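PDB 4HUJ: uncharacterized protein from Sinorhizobium meliloti, which is of unknown function but probably binds an NAD(P)-type dinucleotide and may act as an oxidoreductase. Local coordinates for residues Ile50-Arg55 against Val74-Ala79; Asp83-Ala88 against Gly105-Val110; Ala112-Asp117 against Ala147-Pro152; Gly141-Lys146 against Gly173-Ala178. All coordinates share one frame; numbering follows the deposited sequence.

Contact 1. Residues Ile50-Arg55 against Val74-Ala79; sequences IIANSR and VELKDA
I51 and V74 pair directly, but between N53 and V74 a water takes over the link. It accepts from N53 N at 3.1 Å and donates to V74 O at 2.9 Å. Two residues before N53 the bond is direct: V74 N to I51 O, nearly straight, 2.9 Å. Beyond it the chain of V74 turns away into helix 76-79. A52 fits into this bend. Its CB meets V74 O at 3.3 Å and A79 CB at 3.6 Å, with L76 CD1 a little further off. I50 closes the other end. Its chi1 of 60° places CG1 between the backbone N and the carbonyl carbon, and CD1 lands 3.6 Å from A79 CA. The side chains of I50 and V74 cross at about a right angle, with I50 CB 3.8 Å from V74 CG2. An alanine here would lack CD1 and CG2, and A79 CA and V74 CG1 would probably be left less well packed. N53 OD1 accepts from R55 N in an Asx turn, and N53 ND2 reaches G30 O. The strand 49-52, helix 61-67 and strand 71-73 succession is a parallel beta-alpha-beta unit, as in the Rossmann fold.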
loop_
_atom_site.group_PDB
_atom_site.type_symbol
_atom_site.label_atom_id
_atom_site.label_comp_id
_atom_site.label_asym_id
_atom_site.label_seq_id
_atom_site.Cartn_x
_atom_site.Cartn_y
_atom_site.Cartn_z
ATOM N N ILE A 50 7.707 -3.029 -9.251
ATOM C CA ILE A 50 8.361 -4.254 -8.827
ATOM C C ILE A 50 7.571 -4.819 -7.652
ATOM O O ILE A 50 6.803 -4.099 -7.014
ATOM C CB ILE A 50 9.863 -4.048 -8.504
ATOM C CG1 ILE A 50 10.057 -3.022 -7.380
ATOM C CG2 ILE A 50 10.622 -3.638 -9.781
ATOM C CD1 ILE A 50 11.505 -2.689 -7.067
ATOM N N ILE A 51 7.732 -6.115 -7.409
ATOM C CA ILE A 51 7.021 -6.795 -6.328
ATOM C C ILE A 51 7.978 -7.754 -5.624
ATOM O O ILE A 51 8.840 -8.375 -6.260
ATOM C CB ILE A 51 5.718 -7.503 -6.835
ATOM C CG1 ILE A 51 4.844 -7.986 -5.664
ATOM C CG2 ILE A 51 6.036 -8.653 -7.808
ATOM C CD1 ILE A 51 3.384 -8.301 -6.049
ATOM N N ALA A 52 7.848 -7.846 -4.305
ATOM C CA ALA A 52 8.692 -8.727 -3.512
ATOM C C ALA A 52 8.010 -9.066 -2.199
ATOM O O ALA A 52 7.061 -8.403 -1.796
ATOM C CB ALA A 52 10.031 -8.075 -3.240
ATOM N N ASN A 53 8.502 -10.114 -1.549
ATOM C CA ASN A 53 8.131 -10.421 -0.172
ATOM C C ASN A 53 9.191 -11.326 0.453
ATOM O O ASN A 53 10.226 -11.581 -0.166
ATOM C CB ASN A 53 6.702 -11.004 -0.073
ATOM C CG ASN A 53 6.530 -12.307 -0.836
ATOM O OD1 ASN A 53 7.347 -13.221 -0.730
ATOM N ND2 ASN A 53 5.440 -12.407 -1.591
ATOM N N SER A 54 8.936 -11.799 1.669
ATOM C CA SER A 54 9.898 -12.621 2.408
ATOM C C SER A 54 10.183 -13.984 1.763
ATOM O O SER A 54 11.253 -14.561 1.974
ATOM C CB SER A 54 9.423 -12.816 3.848
ATOM O OG SER A 54 9.320 -11.572 4.516
ATOM N N ARG A 55 9.228 -14.485 0.979
ATOM C CA ARG A 55 9.312 -15.826 0.391
ATOM C C ARG A 55 10.122 -15.889 -0.915
ATOM O O ARG A 55 10.363 -16.978 -1.453
ATOM C CB ARG A 55 7.908 -16.421 0.196
ATOM C CG ARG A 55 7.235 -16.896 1.487
ATOM C CD ARG A 55 5.830 -17.458 1.224
ATOM N NE ARG A 55 5.301 -18.203 2.372
ATOM C CZ ARG A 55 4.090 -18.762 2.432
ATOM N NH1 ARG A 55 3.246 -18.671 1.408
ATOM N NH2 ARG A 55 3.715 -19.418 3.527
ATOM N N VAL A 74 11.102 -9.181 -7.866
ATOM C CA VAL A 74 12.500 -8.948 -7.517
ATOM C C VAL A 74 12.789 -9.425 -6.096
ATOM O O VAL A 74 11.867 -9.801 -5.358
ATOM C CB VAL A 74 12.894 -7.443 -7.650
ATOM C CG1 VAL A 74 12.744 -6.955 -9.091
ATOM C CG2 VAL A 74 12.073 -6.573 -6.688
ATOM N N GLU A 75 14.067 -9.416 -5.721
ATOM C CA GLU A 75 14.467 -9.713 -4.352
ATOM C C GLU A 75 14.028 -8.579 -3.433
ATOM O O GLU A 75 13.958 -7.422 -3.855
ATOM C CB GLU A 75 15.982 -9.940 -4.248
ATOM C CG GLU A 75 16.491 -11.218 -4.939
ATOM C CD GLU A 75 16.119 -12.517 -4.212
ATOM O OE1 GLU A 75 15.755 -12.475 -3.014
ATOM O OE2 GLU A 75 16.202 -13.594 -4.849
ATOM N N LEU A 76 13.728 -8.923 -2.183
ATOM C CA LEU A 76 13.207 -7.968 -1.201
ATOM C C LEU A 76 14.138 -6.768 -0.981
ATOM O O LEU A 76 13.682 -5.623 -0.946
ATOM C CB LEU A 76 12.906 -8.688 0.122
ATOM C CG LEU A 76 12.151 -7.984 1.256
ATOM C CD1 LEU A 76 10.822 -7.381 0.792
ATOM C CD2 LEU A 76 11.922 -8.962 2.388
ATOM N N LYS A 77 15.438 -7.040 -0.854
ATOM C CA LYS A 77 16.456 -6.001 -0.639
ATOM C C LYS A 77 16.466 -4.928 -1.725
ATOM O O LYS A 77 16.808 -3.769 -1.461
ATOM C CB LYS A 77 17.854 -6.623 -0.522
ATOM C CG LYS A 77 18.003 -7.655 0.587
ATOM C CD LYS A 77 17.915 -7.050 1.986
ATOM C CE LYS A 77 18.244 -8.095 3.042
ATOM N NZ LYS A 77 19.577 -8.732 2.816
ATOM N N ASP A 78 16.096 -5.324 -2.938
ATOM C CA ASP A 78 16.005 -4.406 -4.063
ATOM C C ASP A 78 14.697 -3.611 -4.045
ATOM O O ASP A 78 14.709 -2.396 -4.241
ATOM C CB ASP A 78 16.186 -5.161 -5.386
ATOM C CG ASP A 78 17.567 -5.805 -5.505
ATOM O OD1 ASP A 78 18.561 -5.189 -5.054
ATOM O OD2 ASP A 78 17.662 -6.926 -6.049
ATOM N N ALA A 79 13.582 -4.298 -3.797
ATOM C CA ALA A 79 12.264 -3.662 -3.724
ATOM C C ALA A 79 12.167 -2.601 -2.633
ATOM O O ALA A 79 11.517 -1.572 -2.822
ATOM C CB ALA A 79 11.171 -4.707 -3.539
HETATM O O HOH W 1 10.928 -11.326 -3.125
#

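Contact 2. Residues Asp83-Ala88 against Gly105-Val110; sequences DVVILA and GGQIVV
Four backbone hydrogen bonds join D83-A88 to G105-V110. I108 N gives to D83 O at 2.8 Å, and V85 N gives to I108 O at 2.8 Å. V110 N then gives to V85 O at 2.7 Å, and L87 N to V110 O at 2.8 Å. All four are close to straight at the hydrogen. V85 thus uses both its N and its O toward this neighbour, while I86, between the bonds, turns its own N and O to strand 26-30. A water extends the pairing at the D83 end, donating to both D83 O and G106 O. CA-H...O contacts fill the gaps, the shortest from V109 CA to V85 O at 3.3 Å.

V84, I86, I108 and V110 share one face of the sheet. V84 lies side by side with I108, and I86 with V110. V84 CG1, anti to its own N at a chi1 of 178°, reaches diagonally to V110 CG2 at 3.9 Å. Helix 176-188 covers I108 and V110 on this face, and helix 32-44 covers I86. On the V85 and V109 face, L87 leans over V109, with L87 CD1 3.5 Å from V109 CG1. The strand axes run parallel with a 21° twist. With helix 94-98 between them in the chain, the two strands form a beta-alpha-beta unit in the parallel part of the sheet, consistent with a Rossmann-type domain.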
loop_
_atom_site.group_PDB
_atom_site.type_symbol
_atom_site.label_atom_id
_atom_site.label_comp_id
_atom_site.label_asym_id
_atom_site.label_seq_id
_atom_site.Cartn_x
_atom_site.Cartn_y
_atom_site.Cartn_z
ATOM N N ASP A 83 11.272 4.378 -4.527
ATOM C CA ASP A 83 10.825 5.702 -4.100
ATOM C C ASP A 83 9.592 5.588 -3.222
ATOM O O ASP A 83 9.464 6.298 -2.220
ATOM C CB ASP A 83 10.489 6.579 -5.309
ATOM C CG ASP A 83 11.709 6.925 -6.148
ATOM O OD1 ASP A 83 12.837 6.914 -5.610
ATOM O OD2 ASP A 83 11.525 7.220 -7.346
ATOM N N VAL A 84 8.688 4.693 -3.625
ATOM C CA VAL A 84 7.430 4.465 -2.922
ATOM C C VAL A 84 7.294 2.967 -2.657
ATOM O O VAL A 84 7.239 2.158 -3.597
ATOM C CB VAL A 84 6.222 4.990 -3.728
ATOM C CG1 VAL A 84 4.915 4.704 -3.000
ATOM C CG2 VAL A 84 6.356 6.492 -3.979
ATOM N N VAL A 85 7.249 2.614 -1.376
ATOM C CA VAL A 85 7.232 1.216 -0.953
ATOM C C VAL A 85 5.899 0.945 -0.270
ATOM O O VAL A 85 5.603 1.525 0.773
ATOM C CB VAL A 85 8.422 0.884 -0.016
ATOM C CG1 VAL A 85 8.331 -0.555 0.516
ATOM C CG2 VAL A 85 9.755 1.081 -0.742
ATOM N N ILE A 86 5.108 0.063 -0.875
ATOM C CA ILE A 86 3.758 -0.234 -0.401
ATOM C C ILE A 86 3.794 -1.515 0.409
ATOM O O ILE A 86 4.074 -2.587 -0.127
ATOM C CB ILE A 86 2.757 -0.382 -1.572
ATOM C CG1 ILE A 86 2.753 0.889 -2.433
ATOM C CG2 ILE A 86 1.348 -0.667 -1.029
ATOM C CD1 ILE A 86 2.007 0.745 -3.752
ATOM N N LEU A 87 3.513 -1.393 1.702
ATOM C CA LEU A 87 3.540 -2.543 2.601
ATOM C C LEU A 87 2.170 -3.206 2.624
ATOM O O LEU A 87 1.275 -2.803 3.376
ATOM C CB LEU A 87 3.978 -2.127 4.010
ATOM C CG LEU A 87 5.401 -1.576 4.158
ATOM C CD1 LEU A 87 5.605 -1.056 5.571
ATOM C CD2 LEU A 87 6.466 -2.628 3.823
ATOM N N ALA A 88 2.025 -4.211 1.764
ATOM C CA ALA A 88 0.794 -4.970 1.607
ATOM C C ALA A 88 1.037 -6.400 2.092
ATOM O O ALA A 88 0.772 -7.389 1.387
ATOM C CB ALA A 88 0.346 -4.949 0.154
ATOM N N GLY A 105 15.545 7.650 4.389
ATOM C CA GLY A 105 15.552 9.018 3.871
ATOM C C GLY A 105 15.211 9.113 2.395
ATOM O O GLY A 105 15.736 8.356 1.572
ATOM N N GLY A 106 14.302 10.030 2.068
ATOM C CA GLY A 106 13.901 10.274 0.686
ATOM C C GLY A 106 12.863 9.307 0.141
ATOM O O GLY A 106 12.451 9.413 -1.019
ATOM N N GLN A 107 12.440 8.358 0.970
ATOM C CA GLN A 107 11.471 7.356 0.538
ATOM C C GLN A 107 10.112 7.577 1.181
ATOM O O GLN A 107 10.010 8.146 2.272
ATOM C CB GLN A 107 11.962 5.943 0.862
ATOM C CG GLN A 107 13.262 5.551 0.183
ATOM C CD GLN A 107 13.677 4.135 0.525
ATOM O OE1 GLN A 107 13.157 3.168 -0.040
ATOM N NE2 GLN A 107 14.614 4.003 1.449
ATOM N N ILE A 108 9.077 7.123 0.480
ATOM C CA ILE A 108 7.719 7.093 1.005
ATOM C C ILE A 108 7.371 5.640 1.273
ATOM O O ILE A 108 7.575 4.781 0.412
ATOM C CB ILE A 108 6.709 7.701 0.006
ATOM C CG1 ILE A 108 6.935 9.209 -0.123
ATOM C CG2 ILE A 108 5.254 7.412 0.432
ATOM C CD1 ILE A 108 6.204 9.838 -1.296
ATOM N N VAL A 109 6.850 5.379 2.470
ATOM C CA VAL A 109 6.336 4.062 2.823
ATOM C C VAL A 109 4.821 4.169 2.933
ATOM O O VAL A 109 4.312 5.031 3.641
ATOM C CB VAL A 109 6.963 3.547 4.144
ATOM C CG1 VAL A 109 6.222 2.316 4.676
ATOM C CG2 VAL A 109 8.431 3.225 3.926
ATOM N N VAL A 110 4.113 3.317 2.198
ATOM C CA VAL A 110 2.653 3.277 2.256
ATOM C C VAL A 110 2.229 2.100 3.132
ATOM O O VAL A 110 2.464 0.948 2.778
ATOM C CB VAL A 110 2.039 3.166 0.846
ATOM C CG1 VAL A 110 0.510 3.113 0.921
ATOM C CG2 VAL A 110 2.479 4.349 -0.008
HETATM O O HOH W 2 9.888 9.051 -2.531
#

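Contact 3. Residues Ala112-Asp117 against Ala147-Pro152; sequences ASNAID and AFNTLP
The amides of N114 and N149 meet with their planes 55° apart, neither stacked nor coplanar. The two side chains cross at about a right angle. N114 CG lies 3.8 Å from N149 O and 4.1 Å from N149 CB, and the N114 amide therefore rests against both the backbone and the first side-chain carbon of its partner. N149 CG sits between its backbone N and carbonyl carbon, chi1 73°. That turn carries N149 ND2 to Q206 O, its hydrogen-bond partner outside the two loops. With an alanine at N114, the N149 carbonyl and CB would probably lose this cover, and the N149 amide would be less confined.

A112 makes the rest of the contact, through both its backbone and its methyl. A112 CA meets A147 O at 3.2 Å in a CA-H...O contact, and N149 CA returns one to A112 O at 3.4 Å. The methyl of A112 packs on F148 CB at 3.7 Å. F148 has a positive phi of 74°; the chain turns there, and N149 CA and CB come to lie against A112 O. S113 faces the other way, its OG bonded to D111 OD1.

Both loops leave the C-terminal ends of the neighbouring parallel strands 108-111 and 143-147. The F148 ring leads away from A112 and packs between the sheet and helix 176-188. There it touches V110 of strand 108-111, L169 of strand 166-173, and L185 and I186 of helix 176-188.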
loop_
_atom_site.group_PDB
_atom_site.type_symbol
_atom_site.label_atom_id
_atom_site.label_comp_id
_atom_site.label_asym_id
_atom_site.label_seq_id
_atom_site.Cartn_x
_atom_site.Cartn_y
_atom_site.Cartn_z
ATOM N N ALA A 112 -0.357 -0.265 4.109
ATOM C CA ALA A 112 -1.632 -0.825 3.666
ATOM C C ALA A 112 -2.167 -1.902 4.619
ATOM O O ALA A 112 -3.163 -2.562 4.310
ATOM C CB ALA A 112 -1.508 -1.378 2.248
ATOM N N SER A 113 -1.511 -2.067 5.769
ATOM C CA SER A 113 -1.837 -3.152 6.702
ATOM C C SER A 113 -2.934 -2.766 7.689
ATOM O O SER A 113 -3.131 -1.586 7.983
ATOM C CB SER A 113 -0.590 -3.580 7.487
ATOM O OG SER A 113 -0.285 -2.648 8.524
ATOM N N ASN A 114 -3.619 -3.780 8.214
ATOM C CA ASN A 114 -4.569 -3.604 9.310
ATOM C C ASN A 114 -4.156 -4.478 10.483
ATOM O O ASN A 114 -3.875 -5.665 10.297
ATOM C CB ASN A 114 -5.975 -3.981 8.858
ATOM C CG ASN A 114 -6.507 -3.051 7.788
ATOM O OD1 ASN A 114 -6.840 -3.485 6.677
ATOM N ND2 ASN A 114 -6.570 -1.769 8.104
ATOM N N ALA A 115 -4.109 -3.892 11.680
ATOM C CA ALA A 115 -3.726 -4.633 12.875
ATOM C C ALA A 115 -4.956 -5.325 13.442
ATOM O O ALA A 115 -5.792 -4.702 14.099
ATOM C CB ALA A 115 -3.078 -3.712 13.904
ATOM N N ILE A 116 -5.068 -6.618 13.143
ATOM C CA ILE A 116 -6.260 -7.409 13.448
ATOM C C ILE A 116 -5.837 -8.616 14.275
ATOM O O ILE A 116 -4.819 -9.242 13.974
ATOM C CB ILE A 116 -6.927 -7.920 12.148
ATOM C CG1 ILE A 116 -7.228 -6.762 11.184
ATOM C CG2 ILE A 116 -8.214 -8.699 12.462
ATOM C CD1 ILE A 116 -7.593 -7.219 9.773
ATOM N N ASP A 117 -6.617 -8.950 15.305
ATOM C CA ASP A 117 -6.322 -10.120 16.139
ATOM C C ASP A 117 -7.002 -11.380 15.626
ATOM O O ASP A 117 -8.128 -11.328 15.143
ATOM C CB ASP A 117 -6.756 -9.881 17.586
ATOM C CG ASP A 117 -5.811 -8.969 18.341
ATOM O OD1 ASP A 117 -4.759 -8.586 17.783
ATOM O OD2 ASP A 117 -6.124 -8.636 19.505
ATOM N N ALA A 147 -2.705 4.078 3.298
ATOM C CA ALA A 147 -3.562 3.898 2.125
ATOM C C ALA A 147 -3.579 2.446 1.664
ATOM O O ALA A 147 -2.646 1.704 1.932
ATOM C CB ALA A 147 -3.101 4.811 0.977
ATOM N N PHE A 148 -4.642 2.078 0.942
ATOM C CA PHE A 148 -4.858 0.727 0.391
ATOM C C PHE A 148 -5.264 -0.288 1.462
ATOM O O PHE A 148 -5.319 -1.485 1.182
ATOM C CB PHE A 148 -3.637 0.180 -0.384
ATOM C CG PHE A 148 -3.200 1.029 -1.554
ATOM C CD1 PHE A 148 -3.966 1.102 -2.715
ATOM C CD2 PHE A 148 -1.984 1.704 -1.509
ATOM C CE1 PHE A 148 -3.541 1.874 -3.804
ATOM C CE2 PHE A 148 -1.550 2.477 -2.591
ATOM C CZ PHE A 148 -2.331 2.555 -3.741
ATOM N N ASN A 149 -5.539 0.180 2.680
ATOM C CA ASN A 149 -5.968 -0.717 3.757
ATOM C C ASN A 149 -7.492 -0.849 3.849
ATOM O O ASN A 149 -8.012 -1.654 4.621
ATOM C CB ASN A 149 -5.444 -0.206 5.102
ATOM C CG ASN A 149 -6.186 1.033 5.574
ATOM O OD1 ASN A 149 -6.103 2.088 4.950
ATOM N ND2 ASN A 149 -6.929 0.904 6.672
ATOM N N THR A 150 -8.208 -0.051 3.061
ATOM C CA THR A 150 -9.635 0.132 3.290
ATOM C C THR A 150 -10.526 -0.833 2.524
ATOM O O THR A 150 -11.667 -1.067 2.922
ATOM C CB THR A 150 -10.057 1.562 2.955
ATOM O OG1 THR A 150 -9.506 1.915 1.680
ATOM C CG2 THR A 150 -9.523 2.525 4.020
ATOM N N LEU A 151 -10.026 -1.378 1.423
ATOM C CA LEU A 151 -10.863 -2.213 0.578
ATOM C C LEU A 151 -10.446 -3.677 0.597
ATOM O O LEU A 151 -9.254 -3.982 0.616
ATOM C CB LEU A 151 -10.861 -1.681 -0.860
ATOM C CG LEU A 151 -11.405 -0.266 -1.078
ATOM C CD1 LEU A 151 -11.357 0.063 -2.553
ATOM C CD2 LEU A 151 -12.831 -0.128 -0.536
ATOM N N PRO A 152 -11.439 -4.588 0.570
ATOM C CA PRO A 152 -11.153 -5.989 0.331
ATOM C C PRO A 152 -10.427 -6.147 -1.002
ATOM O O PRO A 152 -10.698 -5.398 -1.938
ATOM C CB PRO A 152 -12.548 -6.627 0.228
ATOM C CG PRO A 152 -13.468 -5.668 0.859
ATOM C CD PRO A 152 -12.886 -4.319 0.659
#

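Contact 4. Residues Gly141-Lys146 against Gly173-Ala178; sequences GAKVVK and GNHSDA
K143 lies over the ring of H175 and carries on past it to D177. Its CG stands over the centre of the ring, 3.7 Å from the H175 centroid and 14° off the ring normal, a CH-pi contact. N174 CB is over the opposite face, offset toward the rim. The lysine chain is extended beyond CG. It crosses H175 obliquely and D177 at about a right angle. K143 NZ then forms a salt bridge with D177 OD2 at 2.7 Å, on the syn lone pair of that oxygen. D177, with chi1 62°, folds its carboxylate back to meet it.

Water lies in the plane of the H175 ring at its edge, 2.9 Å from H175 NE2. It also accepts from V144 N and donates to A142 O, tying the imidazole to the backbone. Two more waters link V144 O to N174 N and H175 N. Underneath, A178 CB packs against K143 CB and V145 CG2, both at 3.8 Å. G173 passes close to V144 and V145; a CB there would run into V144 O.

H175 occupies the N-cap position of helix 176-188. The arrangement is that of an alpha/beta layered fold: antiparallel strand 166-173 ends beside strand 143-147, and the chain turns at once into a helix that packs on the sheet.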
loop_
_atom_site.group_PDB
_atom_site.type_symbol
_atom_site.label_atom_id
_atom_site.label_comp_id
_atom_site.label_asym_id
_atom_site.label_seq_id
_atom_site.Cartn_x
_atom_site.Cartn_y
_atom_site.Cartn_z
ATOM N N GLY A 141 12.937 8.136 9.116
ATOM C CA GLY A 141 13.408 8.790 7.909
ATOM C C GLY A 141 12.404 8.729 6.774
ATOM O O GLY A 141 12.406 9.596 5.905
ATOM N N ALA A 142 11.545 7.707 6.775
ATOM C CA ALA A 142 10.525 7.564 5.736
ATOM C C ALA A 142 9.352 8.498 5.992
ATOM O O ALA A 142 9.008 8.774 7.144
ATOM C CB ALA A 142 10.032 6.124 5.659
ATOM N N LYS A 143 8.752 8.994 4.915
ATOM C CA LYS A 143 7.471 9.683 5.008
ATOM C C LYS A 143 6.385 8.623 4.794
ATOM O O LYS A 143 6.335 7.984 3.745
ATOM C CB LYS A 143 7.377 10.808 3.976
ATOM C CG LYS A 143 8.238 12.031 4.320
ATOM C CD LYS A 143 8.214 13.078 3.210
ATOM C CE LYS A 143 9.157 14.222 3.548
ATOM N NZ LYS A 143 9.313 15.210 2.433
ATOM N N VAL A 144 5.548 8.418 5.809
ATOM C CA VAL A 144 4.548 7.346 5.780
ATOM C C VAL A 144 3.172 7.868 5.380
ATOM O O VAL A 144 2.722 8.900 5.876
ATOM C CB VAL A 144 4.472 6.596 7.140
ATOM C CG1 VAL A 144 3.343 5.548 7.147
ATOM C CG2 VAL A 144 5.814 5.926 7.449
ATOM N N VAL A 145 2.529 7.154 4.458
ATOM C CA VAL A 145 1.147 7.433 4.058
ATOM C C VAL A 145 0.331 6.182 4.365
ATOM O O VAL A 145 0.767 5.078 4.052
ATOM C CB VAL A 145 1.050 7.766 2.550
ATOM C CG1 VAL A 145 -0.411 7.937 2.103
ATOM C CG2 VAL A 145 1.852 9.013 2.221
ATOM N N LYS A 146 -0.843 6.358 4.973
ATOM C CA LYS A 146 -1.767 5.245 5.219
ATOM C C LYS A 146 -2.745 5.180 4.049
ATOM O O LYS A 146 -3.505 6.118 3.820
ATOM C CB LYS A 146 -2.520 5.464 6.542
ATOM C CG LYS A 146 -3.398 4.284 6.977
ATOM C CD LYS A 146 -4.146 4.610 8.261
ATOM C CE LYS A 146 -4.992 3.428 8.727
ATOM N NZ LYS A 146 -4.107 2.321 9.204
ATOM N N GLY A 173 -1.894 10.853 6.310
ATOM C CA GLY A 173 -0.464 10.915 6.590
ATOM C C GLY A 173 -0.052 12.308 7.019
ATOM O O GLY A 173 -0.733 13.295 6.713
ATOM N N ASN A 174 1.076 12.383 7.717
ATOM C CA ASN A 174 1.513 13.634 8.336
ATOM C C ASN A 174 2.229 14.596 7.393
ATOM O O ASN A 174 2.371 15.789 7.699
ATOM C CB ASN A 174 2.382 13.329 9.553
ATOM C CG ASN A 174 1.639 12.565 10.623
ATOM O OD1 ASN A 174 0.410 12.630 10.720
ATOM N ND2 ASN A 174 2.381 11.825 11.436
ATOM N N HIS A 175 2.654 14.076 6.244
ATOM C CA HIS A 175 3.459 14.827 5.284
ATOM C C HIS A 175 2.659 15.111 4.015
ATOM O O HIS A 175 2.437 14.210 3.198
ATOM C CB HIS A 175 4.734 14.043 4.949
ATOM C CG HIS A 175 5.468 13.544 6.154
ATOM N ND1 HIS A 175 6.347 14.331 6.868
ATOM C CD2 HIS A 175 5.450 12.340 6.776
ATOM C CE1 HIS A 175 6.836 13.633 7.879
ATOM N NE2 HIS A 175 6.309 12.423 7.845
ATOM N N SER A 176 2.233 16.364 3.842
ATOM C CA SER A 176 1.353 16.717 2.719
ATOM C C SER A 176 1.944 16.372 1.351
ATOM O O SER A 176 1.211 15.986 0.447
ATOM C CB SER A 176 0.937 18.191 2.767
ATOM O OG SER A 176 2.072 19.034 2.784
ATOM N N ASP A 177 3.261 16.492 1.203
ATOM C CA ASP A 177 3.902 16.193 -0.072
ATOM C C ASP A 177 3.881 14.695 -0.378
ATOM O O ASP A 177 3.655 14.294 -1.517
ATOM C CB ASP A 177 5.323 16.766 -0.142
ATOM C CG ASP A 177 6.253 16.189 0.915
ATOM O OD1 ASP A 177 5.802 15.844 2.027
ATOM O OD2 ASP A 177 7.462 16.089 0.630
ATOM N N ALA A 178 4.085 13.873 0.646
ATOM C CA ALA A 178 3.990 12.425 0.473
ATOM C C ALA A 178 2.541 12.023 0.161
ATOM O O ALA A 178 2.295 11.217 -0.738
ATOM C CB ALA A 178 4.508 11.706 1.702
HETATM O O HOH W 3 6.249 9.594 8.465
HETATM O O HOH W 4 2.571 11.509 4.868
HETATM O O HOH W 5 2.645 10.102 8.258
#

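Overall arrangement
Contacts 1, 2 and 4 all reach one mixed sheet. Contact 1 lies on one flank, contact 2 near the middle and contact 4 further across. The centres of contacts 1 and 2 are about 13 Å apart, those of 2 and 4 only about 9 Å, and those of 1 and 4 about 22 Å. Strands 108-111 and 143-147 are sheet neighbours and join contact 2 to contact 4. The centre of contact 3 is about 16 Å from that of contact 2, in loops that follow those same two strands. Contacts 1 and 2 close in series; 3 and 4 interleave along the chain. Strand 143-147 thus joins the later chain to the parallel, probably dinucleotide-binding, part of the sheet.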